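PDB 3QNK: putative lipoprotein from Bacteroides fragilis, which is of unknown exact function but, as a SusD-like outer-membrane lipoprotein, probably takes part in capturing glycans for uptake by the cell. Local coordinates for residues S57-K60 with F61-D64; A179-G182 with A183-L187; M253-C256 with N257-T260; A414-M417 with I418-R421. All coordinates share one frame; numbering follows the deposited sequence.

Overall arrangement
The four interactions are local, each between neighbouring turns of chain, and follow one another in sequence. Interaction 1, just beyond helix 55-58, and interaction 2, at the start of helix 181-194, both lie in the N-terminal region of the chain; interactions 3 and 4, on the short helix 253-257 and the late part of helix 408-420, belong to the SusD region. Interactions 1 and 3 come closest, with nearest atoms about 7 Å apart and centres 22 Å apart. The centres of interactions 1 and 2 are 34 Å apart, on opposite sides of the chain's centre, as are those of 1 and 4 at 35 Å. Local bonds thus cap helix 181-194 and shape the turn after helix 55-58 in well-separated parts of this alpha-alpha superhelical protein.

Interaction 1 (S57-K60 with F61-D64); sequences SWFK and FNYD
F59 and N62 lay their side chains side by side, pointing the same way, with the phenyl and amide planes only 16° apart. N62 ND2 sits 3.7 Å from F59 CB and reaches the ring obliquely. Beside them Y63 turns its ring back to the carbonyl of F59: chi1 of -41° keeps its CG next to its own nitrogen, which sets CE2 3.4 Å from F59 O. The backbone closes the same turn. Y63 N donates to K60 O over 3.1 Å, and N62 N makes a weak bond to F59 O, also 3.1 Å. A water spans the bend where helix 55-58 gives way to this 3-10 turn, donating to W58 O and accepting from F61 N at 2.9 Å. Further out, the N62 amide is used at both ends, OD1 by Q467 and ND2 by N41 O, while Y63 OH bonds to D487 and K60 NZ forms a salt bridge with D70. S57 OG binds D503 of the second subunit, and a phosphate ion, probably from the crystallisation liquor, lies about 3 Å from the Y63 side chain. With both ends of its amide engaged, N62 has its rotation fixed, and the flat group beside F59 is a polar anchor for the turn.

Interaction 2 (A179-G182 with A183-L187); sequences ATKG and AAYAL
Y185 lies alongside K181, one helical turn earlier, and both side chains point the same way. From its root, Y185 CB is 3.8 Å from each of two carbonyl oxygens, K181 O and G182 O. The ring then runs back along the turn, with CD2 3.5 Å from K181 O, which meets it obliquely, and CE2 4.1 Å from K181 CG. The Y185 side chain also packs on T164 of helix 149-166 and on E207 and V208 of helix 198-209. In K181, chi1 of -167° turns CG away from its own nitrogen and brings it beside CE2; bends further along carry NZ to T164 O. Beneath the pair, Y185 N donates to K181 O, and A186 N reaches G182 O at 2.8 Å. The first turn is closed by T180: chi1 of 51° tucks OG1 between its backbone nitrogen and carbonyl carbon, where it accepts from A183 N over 3.1 Å at 154°. Y213 OH is a second partner of this hydroxyl. A183, meanwhile, packs on F113 of helix 101-126 and on strand 238-244. T180 is thus a classical threonine N-cap, opening helix 181-194 within the alpha-alpha superhelix of this SusD-family protein.

Interaction 3 (M253-C256 with N257-T260); sequences MMVC and NMVT
Hydrogen bonding centres on N257, whose side chain folds back over the turn to reach M253. Its ND2 donates to M253 O over 2.8 Å at 161°, arriving in the carbonyl plane on a lone pair, and the acceptor lies close to the plane of the amide. With chi1 at -64°, CG stands beside the N257 nitrogen, so the amide comes down on the same carbonyl that the backbone N of N257 approaches with a weak bond of 3.4 Å. That nitrogen also donates to M254 O at 3.2 Å. M258 N adds a weak bond to V255 O, 3.3 Å long. The other uses of the amide lie beyond the turn: ND2 also donates to G35 O, and OD1 accepts from L274 N. Three bonds thus grip a buried group and fix its rotation.

These bonds close the short, weakly bonded helix 253-257, where an asparagine side chain supplements the backbone at the carbonyl of M253 before the chain runs on as a loop in the SusD family region.

Apolar packing is provided by two selenomethionines that cross obliquely. M254 runs out extended, whereas M258 bends at its last torsion (chi3 -56°), which turns its CE methyl back against the M254 chain. That methyl lies 3.5 Å from M254 CE and 3.6 Å from M254 SE, and V255 CG2 is a looser neighbour at 4.3 Å. M258 also packs on Y367 and P373, and M254 on Y370 and on T384 of strand 384-387.

Interaction 4 (A414-M417 with I418-R421); sequences AVNM and IRQR
The late part of helix 408-420 brings N416 against R419 and Q420, one turn on. N416 and R419 are crossed, amide and guanidinium planes 61° apart, and the touch is made by N416 OD1 on the aliphatic part of the arginine, 3.5 Å from R419 CD. R419 begins with its CG beside its own nitrogen (chi1 -44°), which lays that carbon 3.4 Å from V415 O. The same carbonyl takes two weak bonds, from I418 N at 3.1 Å and from R419 N at 3.4 Å. The next turn is firmer: Q420 N donates to N416 O over 2.8 Å at 157°, and Q420 CG rests 3.2 Å from that oxygen. R421 N follows with a bond to M417 O at 3.2 Å. The polar ends are held by other parts of the chain. N416 OD1 accepts from L427 N, R419 forms salt bridges with E285 and E442, and R421 with E237 and E446; two carboxylates apiece probably offset much of the charge of these arginines, though R390 also lies close to R421. I418 packs on Y395 of helix 391-405 and on E442 and E446 of helix 432-446, while A414 and M417 meet A399 and Y395, leaving the segment between these two helices.

Interaction 1 (S57-K60 with F61-D64)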
loop_
_atom_site.group_PDB
_atom_site.type_symbol
_atom_site.label_atom_id
_atom_site.label_comp_id
_atom_site.label_asym_id
_atom_site.label_seq_id
_atom_site.Cartn_x
_atom_site.Cartn_y
_atom_site.Cartn_z
ATOM N N SER B 57 -5.756 14.508 -7.312
ATOM C CA SER B 57 -5.413 13.323 -6.517
ATOM C C SER B 57 -6.515 12.875 -5.591
ATOM O O SER B 57 -6.729 11.683 -5.486
ATOM C CB SER B 57 -4.178 13.572 -5.661
ATOM O OG SER B 57 -2.994 13.577 -6.432
ATOM N N TRP B 58 -7.164 13.808 -4.872
ATOM C CA TRP B 58 -8.100 13.487 -3.813
ATOM C C TRP B 58 -9.553 13.830 -4.036
ATOM O O TRP B 58 -10.384 13.268 -3.309
ATOM C CB TRP B 58 -7.693 14.249 -2.535
ATOM C CG TRP B 58 -6.340 13.936 -1.949
ATOM C CD1 TRP B 58 -5.485 12.937 -2.315
ATOM C CD2 TRP B 58 -5.729 14.589 -0.817
ATOM N NE1 TRP B 58 -4.343 12.982 -1.541
ATOM C CE2 TRP B 58 -4.461 13.996 -0.624
ATOM C CE3 TRP B 58 -6.088 15.693 -0.014
ATOM C CZ2 TRP B 58 -3.579 14.422 0.379
ATOM C CZ3 TRP B 58 -5.201 16.135 0.956
ATOM C CH2 TRP B 58 -3.979 15.478 1.170
ATOM N N PHE B 59 -9.885 14.833 -4.888
ATOM C CA PHE B 59 -11.284 15.283 -4.874
ATOM C C PHE B 59 -12.052 15.155 -6.174
ATOM O O PHE B 59 -13.083 15.824 -6.308
ATOM C CB PHE B 59 -11.380 16.715 -4.336
ATOM C CG PHE B 59 -10.722 16.847 -2.972
ATOM C CD1 PHE B 59 -11.142 16.069 -1.896
ATOM C CD2 PHE B 59 -9.659 17.724 -2.775
ATOM C CE1 PHE B 59 -10.513 16.178 -0.652
ATOM C CE2 PHE B 59 -9.027 17.822 -1.538
ATOM C CZ PHE B 59 -9.441 17.036 -0.495
ATOM N N LYS B 60 -11.664 14.198 -7.052
ATOM C CA LYS B 60 -12.375 13.984 -8.306
ATOM C C LYS B 60 -13.868 13.620 -8.092
ATOM O O LYS B 60 -14.699 13.969 -8.952
ATOM C CB LYS B 60 -11.677 12.941 -9.172
ATOM C CG LYS B 60 -10.730 13.580 -10.166
ATOM C CD LYS B 60 -9.950 12.538 -10.910
ATOM C CE LYS B 60 -8.962 13.199 -11.810
ATOM N NZ LYS B 60 -8.157 12.188 -12.527
ATOM N N PHE B 61 -14.218 13.011 -6.928
ATOM C CA PHE B 61 -15.615 12.639 -6.602
ATOM C C PHE B 61 -16.520 13.856 -6.664
ATOM O O PHE B 61 -17.613 13.819 -7.228
ATOM C CB PHE B 61 -15.704 11.992 -5.189
ATOM C CG PHE B 61 -17.094 11.723 -4.652
ATOM C CD1 PHE B 61 -17.791 12.704 -3.940
ATOM C CD2 PHE B 61 -17.702 10.481 -4.831
ATOM C CE1 PHE B 61 -19.099 12.468 -3.474
ATOM C CE2 PHE B 61 -18.997 10.239 -4.330
ATOM C CZ PHE B 61 -19.700 11.251 -3.700
ATOM N N ASN B 62 -16.059 14.936 -6.058
ATOM C CA ASN B 62 -16.798 16.181 -5.944
ATOM C C ASN B 62 -17.246 16.768 -7.299
ATOM O O ASN B 62 -18.149 17.590 -7.326
ATOM C CB ASN B 62 -15.955 17.187 -5.187
ATOM C CG ASN B 62 -15.849 16.886 -3.713
ATOM O OD1 ASN B 62 -16.750 16.338 -3.103
ATOM N ND2 ASN B 62 -14.773 17.306 -3.091
ATOM N N TYR B 63 -16.659 16.320 -8.404
ATOM C CA TYR B 63 -17.001 16.819 -9.741
ATOM C C TYR B 63 -17.405 15.651 -10.672
ATOM O O TYR B 63 -17.434 15.835 -11.871
ATOM C CB TYR B 63 -15.818 17.627 -10.332
ATOM C CG TYR B 63 -15.133 18.528 -9.325
ATOM C CD1 TYR B 63 -15.700 19.751 -8.947
ATOM C CD2 TYR B 63 -13.983 18.106 -8.648
ATOM C CE1 TYR B 63 -15.094 20.566 -7.974
ATOM C CE2 TYR B 63 -13.396 18.897 -7.645
ATOM C CZ TYR B 63 -13.939 20.133 -7.337
ATOM O OH TYR B 63 -13.323 20.900 -6.396
ATOM N N ASP B 64 -17.744 14.474 -10.113
ATOM C CA ASP B 64 -18.123 13.250 -10.821
ATOM C C ASP B 64 -17.033 12.932 -11.877
ATOM O O ASP B 64 -17.322 12.752 -13.061
ATOM C CB ASP B 64 -19.545 13.344 -11.438
ATOM C CG ASP B 64 -20.016 12.062 -12.123
ATOM O OD1 ASP B 64 -19.690 10.961 -11.615
ATOM O OD2 ASP B 64 -20.687 12.160 -13.181
HETATM O O HOH W 1 -12.520 11.786 -4.936
#

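Interaction 2 (A179-G182 with A183-L187)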
loop_
_atom_site.group_PDB
_atom_site.type_symbol
_atom_site.label_atom_id
_atom_site.label_comp_id
_atom_site.label_asym_id
_atom_site.label_seq_id
_atom_site.Cartn_x
_atom_site.Cartn_y
_atom_site.Cartn_z
ATOM N N ALA B 179 -12.652 -4.597 22.258
ATOM C CA ALA B 179 -14.047 -4.595 21.832
ATOM C C ALA B 179 -14.939 -5.200 22.924
ATOM O O ALA B 179 -14.630 -6.260 23.468
ATOM C CB ALA B 179 -14.185 -5.386 20.553
ATOM N N THR B 180 -16.049 -4.535 23.236
ATOM C CA THR B 180 -17.019 -5.002 24.242
ATOM C C THR B 180 -18.279 -5.521 23.581
ATOM O O THR B 180 -18.442 -5.376 22.359
ATOM C CB THR B 180 -17.383 -3.852 25.191
ATOM O OG1 THR B 180 -17.780 -2.676 24.437
ATOM C CG2 THR B 180 -16.250 -3.540 26.172
ATOM N N LYS B 181 -19.187 -6.094 24.389
ATOM C CA LYS B 181 -20.497 -6.570 23.959
ATOM C C LYS B 181 -21.258 -5.358 23.375
ATOM O O LYS B 181 -21.824 -5.442 22.283
ATOM C CB LYS B 181 -21.205 -7.189 25.171
ATOM C CG LYS B 181 -22.451 -8.017 24.919
ATOM C CD LYS B 181 -23.019 -8.465 26.275
ATOM C CE LYS B 181 -23.599 -9.861 26.268
ATOM N NZ LYS B 181 -22.584 -10.933 26.001
ATOM N N GLY B 182 -21.136 -4.217 24.054
ATOM C CA GLY B 182 -21.714 -2.942 23.659
ATOM C C GLY B 182 -21.210 -2.451 22.328
ATOM O O GLY B 182 -22.012 -2.027 21.491
ATOM N N ALA B 183 -19.882 -2.526 22.096
ATOM C CA ALA B 183 -19.300 -2.114 20.818
ATOM C C ALA B 183 -19.894 -2.939 19.676
ATOM O O ALA B 183 -20.276 -2.374 18.651
ATOM C CB ALA B 183 -17.786 -2.249 20.860
ATOM N N ALA B 184 -20.045 -4.263 19.881
ATOM C CA ALA B 184 -20.608 -5.166 18.875
ATOM C C ALA B 184 -22.071 -4.811 18.582
ATOM O O ALA B 184 -22.431 -4.692 17.414
ATOM C CB ALA B 184 -20.486 -6.605 19.327
ATOM N N TYR B 185 -22.894 -4.578 19.629
ATOM C CA TYR B 185 -24.296 -4.205 19.450
ATOM C C TYR B 185 -24.411 -2.843 18.786
ATOM O O TYR B 185 -25.241 -2.671 17.883
ATOM C CB TYR B 185 -25.053 -4.221 20.784
ATOM C CG TYR B 185 -25.638 -5.569 21.156
ATOM C CD1 TYR B 185 -26.667 -6.137 20.408
ATOM C CD2 TYR B 185 -25.229 -6.234 22.316
ATOM C CE1 TYR B 185 -27.209 -7.376 20.750
ATOM C CE2 TYR B 185 -25.795 -7.455 22.694
ATOM C CZ TYR B 185 -26.787 -8.023 21.909
ATOM O OH TYR B 185 -27.339 -9.233 22.270
ATOM N N ALA B 186 -23.566 -1.880 19.211
ATOM C CA ALA B 186 -23.535 -0.539 18.636
ATOM C C ALA B 186 -23.161 -0.596 17.138
ATOM O O ALA B 186 -23.851 0.035 16.338
ATOM C CB ALA B 186 -22.570 0.347 19.400
ATOM N N LEU B 187 -22.150 -1.407 16.746
ATOM C CA LEU B 187 -21.802 -1.510 15.331
ATOM C C LEU B 187 -22.930 -2.179 14.579
ATOM O O LEU B 187 -23.280 -1.694 13.501
ATOM C CB LEU B 187 -20.457 -2.228 15.075
ATOM C CG LEU B 187 -19.867 -2.162 13.622
ATOM C CD1 LEU B 187 -19.707 -0.745 13.128
ATOM C CD2 LEU B 187 -18.538 -2.886 13.518
#

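Interaction 3 (M253-C256 with N257-T260)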
loop_
_atom_site.group_PDB
_atom_site.type_symbol
_atom_site.label_atom_id
_atom_site.label_comp_id
_atom_site.label_asym_id
_atom_site.label_seq_id
_atom_site.Cartn_x
_atom_site.Cartn_y
_atom_site.Cartn_z
HETATM N N MSE B 253 -3.472 13.379 12.094
HETATM C CA MSE B 253 -4.851 13.856 12.097
HETATM C C MSE B 253 -5.017 15.267 12.700
HETATM O O MSE B 253 -5.780 16.069 12.150
HETATM C CB MSE B 253 -5.737 12.861 12.830
HETATM C CG MSE B 253 -7.190 13.168 12.675
HETATM SE SE MSE B 253 -8.325 11.736 13.167
HETATM C CE MSE B 253 -9.718 12.275 12.054
HETATM N N MSE B 254 -4.307 15.570 13.808
HETATM C CA MSE B 254 -4.385 16.872 14.467
HETATM C C MSE B 254 -3.695 17.967 13.654
HETATM O O MSE B 254 -4.309 19.003 13.415
HETATM C CB MSE B 254 -3.775 16.794 15.864
HETATM C CG MSE B 254 -4.003 18.055 16.675
HETATM SE SE MSE B 254 -2.765 18.255 18.149
HETATM C CE MSE B 254 -3.443 20.021 18.859
ATOM N N VAL B 255 -2.416 17.761 13.254
ATOM C CA VAL B 255 -1.628 18.749 12.513
ATOM C C VAL B 255 -2.286 19.013 11.151
ATOM O O VAL B 255 -2.416 20.169 10.761
ATOM C CB VAL B 255 -0.152 18.304 12.394
ATOM C CG1 VAL B 255 0.664 19.251 11.518
ATOM C CG2 VAL B 255 0.482 18.187 13.771
ATOM N N CYS B 256 -2.781 17.967 10.487
ATOM C CA CYS B 256 -3.443 18.063 9.196
ATOM C C CYS B 256 -4.697 18.904 9.230
ATOM O O CYS B 256 -5.052 19.441 8.192
ATOM C CB CYS B 256 -3.770 16.676 8.668
ATOM S SG CYS B 256 -2.342 15.800 7.998
ATOM N N ASN B 257 -5.408 18.967 10.368
ATOM C CA ASN B 257 -6.671 19.686 10.433
ATOM C C ASN B 257 -6.615 20.891 11.369
ATOM O O ASN B 257 -7.642 21.549 11.602
ATOM C CB ASN B 257 -7.786 18.722 10.808
ATOM C CG ASN B 257 -7.979 17.664 9.735
ATOM O OD1 ASN B 257 -8.506 17.916 8.645
ATOM N ND2 ASN B 257 -7.460 16.482 9.978
HETATM N N MSE B 258 -5.399 21.238 11.816
HETATM C CA MSE B 258 -5.161 22.370 12.687
HETATM C C MSE B 258 -5.079 23.691 11.884
HETATM O O MSE B 258 -4.579 23.685 10.751
HETATM C CB MSE B 258 -3.862 22.127 13.448
HETATM C CG MSE B 258 -3.649 23.054 14.643
HETATM SE SE MSE B 258 -1.889 22.779 15.453
HETATM C CE MSE B 258 -2.118 20.912 15.779
ATOM N N VAL B 259 -5.515 24.832 12.500
ATOM C CA VAL B 259 -5.436 26.173 11.879
ATOM C C VAL B 259 -3.985 26.415 11.483
ATOM O O VAL B 259 -3.082 26.138 12.286
ATOM C CB VAL B 259 -5.985 27.307 12.781
ATOM C CG1 VAL B 259 -6.076 28.624 12.017
ATOM C CG2 VAL B 259 -7.349 26.944 13.366
ATOM N N THR B 260 -3.745 26.885 10.244
ATOM C CA THR B 260 -2.368 27.090 9.793
ATOM C C THR B 260 -1.735 28.371 10.346
ATOM O O THR B 260 -0.714 28.297 11.027
ATOM C CB THR B 260 -2.273 27.034 8.282
ATOM O OG1 THR B 260 -2.817 25.786 7.882
ATOM C CG2 THR B 260 -0.838 27.114 7.794
#

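Interaction 4 (A414-M417 with I418-R421)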
loop_
_atom_site.group_PDB
_atom_site.type_symbol
_atom_site.label_atom_id
_atom_site.label_comp_id
_atom_site.label_asym_id
_atom_site.label_seq_id
_atom_site.Cartn_x
_atom_site.Cartn_y
_atom_site.Cartn_z
ATOM N N ALA B 414 -36.448 9.575 21.458
ATOM C CA ALA B 414 -35.045 9.226 21.220
ATOM C C ALA B 414 -34.200 10.428 20.706
ATOM O O ALA B 414 -33.132 10.680 21.251
ATOM C CB ALA B 414 -34.957 8.068 20.248
ATOM N N VAL B 415 -34.665 11.171 19.686
ATOM C CA VAL B 415 -33.892 12.297 19.150
ATOM C C VAL B 415 -33.825 13.453 20.180
ATOM O O VAL B 415 -32.815 14.162 20.247
ATOM C CB VAL B 415 -34.414 12.762 17.750
ATOM C CG1 VAL B 415 -35.800 13.411 17.822
ATOM C CG2 VAL B 415 -33.427 13.689 17.063
ATOM N N ASN B 416 -34.870 13.609 21.014
ATOM C CA ASN B 416 -34.902 14.672 22.016
ATOM C C ASN B 416 -33.905 14.402 23.153
ATOM O O ASN B 416 -33.547 15.330 23.848
ATOM C CB ASN B 416 -36.319 14.910 22.530
ATOM C CG ASN B 416 -37.181 15.688 21.550
ATOM O OD1 ASN B 416 -36.674 16.400 20.681
ATOM N ND2 ASN B 416 -38.503 15.551 21.632
HETATM N N MSE B 417 -33.370 13.182 23.268
HETATM C CA MSE B 417 -32.313 12.882 24.242
HETATM C C MSE B 417 -31.025 13.608 23.843
HETATM O O MSE B 417 -30.333 14.165 24.692
HETATM C CB MSE B 417 -32.067 11.372 24.309
HETATM C CG MSE B 417 -33.178 10.634 25.000
HETATM SE SE MSE B 417 -33.249 11.031 26.906
HETATM C CE MSE B 417 -31.451 10.481 27.478
ATOM N N ILE B 418 -30.748 13.641 22.534
ATOM C CA ILE B 418 -29.578 14.291 21.926
ATOM C C ILE B 418 -29.675 15.831 22.073
ATOM O O ILE B 418 -28.669 16.493 22.388
ATOM C CB ILE B 418 -29.432 13.819 20.463
ATOM C CG1 ILE B 418 -29.163 12.294 20.390
ATOM C CG2 ILE B 418 -28.390 14.613 19.674
ATOM C CD1 ILE B 418 -28.097 11.733 21.325
ATOM N N ARG B 419 -30.887 16.374 21.886
ATOM C CA ARG B 419 -31.156 17.802 22.038
ATOM C C ARG B 419 -31.124 18.209 23.513
ATOM O O ARG B 419 -30.594 19.268 23.844
ATOM C CB ARG B 419 -32.520 18.191 21.434
ATOM C CG ARG B 419 -32.832 17.593 20.091
ATOM C CD ARG B 419 -34.009 18.336 19.522
ATOM N NE ARG B 419 -33.514 19.322 18.573
ATOM C CZ ARG B 419 -33.784 20.612 18.607
ATOM N NH1 ARG B 419 -34.620 21.099 19.504
ATOM N NH2 ARG B 419 -33.243 21.419 17.734
ATOM N N GLN B 420 -31.707 17.394 24.389
ATOM C CA GLN B 420 -31.701 17.686 25.821
ATOM C C GLN B 420 -30.278 17.811 26.342
ATOM O O GLN B 420 -30.029 18.679 27.172
ATOM C CB GLN B 420 -32.455 16.615 26.646
ATOM C CG GLN B 420 -33.981 16.773 26.671
ATOM C CD GLN B 420 -34.709 15.529 27.199
ATOM O OE1 GLN B 420 -35.698 15.023 26.586
ATOM N NE2 GLN B 420 -34.250 15.030 28.372
ATOM N N ARG B 421 -29.327 17.010 25.795
ATOM C CA ARG B 421 -27.992 17.034 26.367
ATOM C C ARG B 421 -27.175 18.268 25.982
ATOM O O ARG B 421 -26.119 18.465 26.585
ATOM C CB ARG B 421 -27.208 15.712 26.194
ATOM C CG ARG B 421 -26.432 15.591 24.975
ATOM C CD ARG B 421 -24.951 15.874 25.056
ATOM N NE ARG B 421 -24.427 15.194 23.880
ATOM C CZ ARG B 421 -23.655 14.125 23.949
ATOM N NH1 ARG B 421 -23.136 13.749 25.114
ATOM N NH2 ARG B 421 -23.345 13.456 22.851
#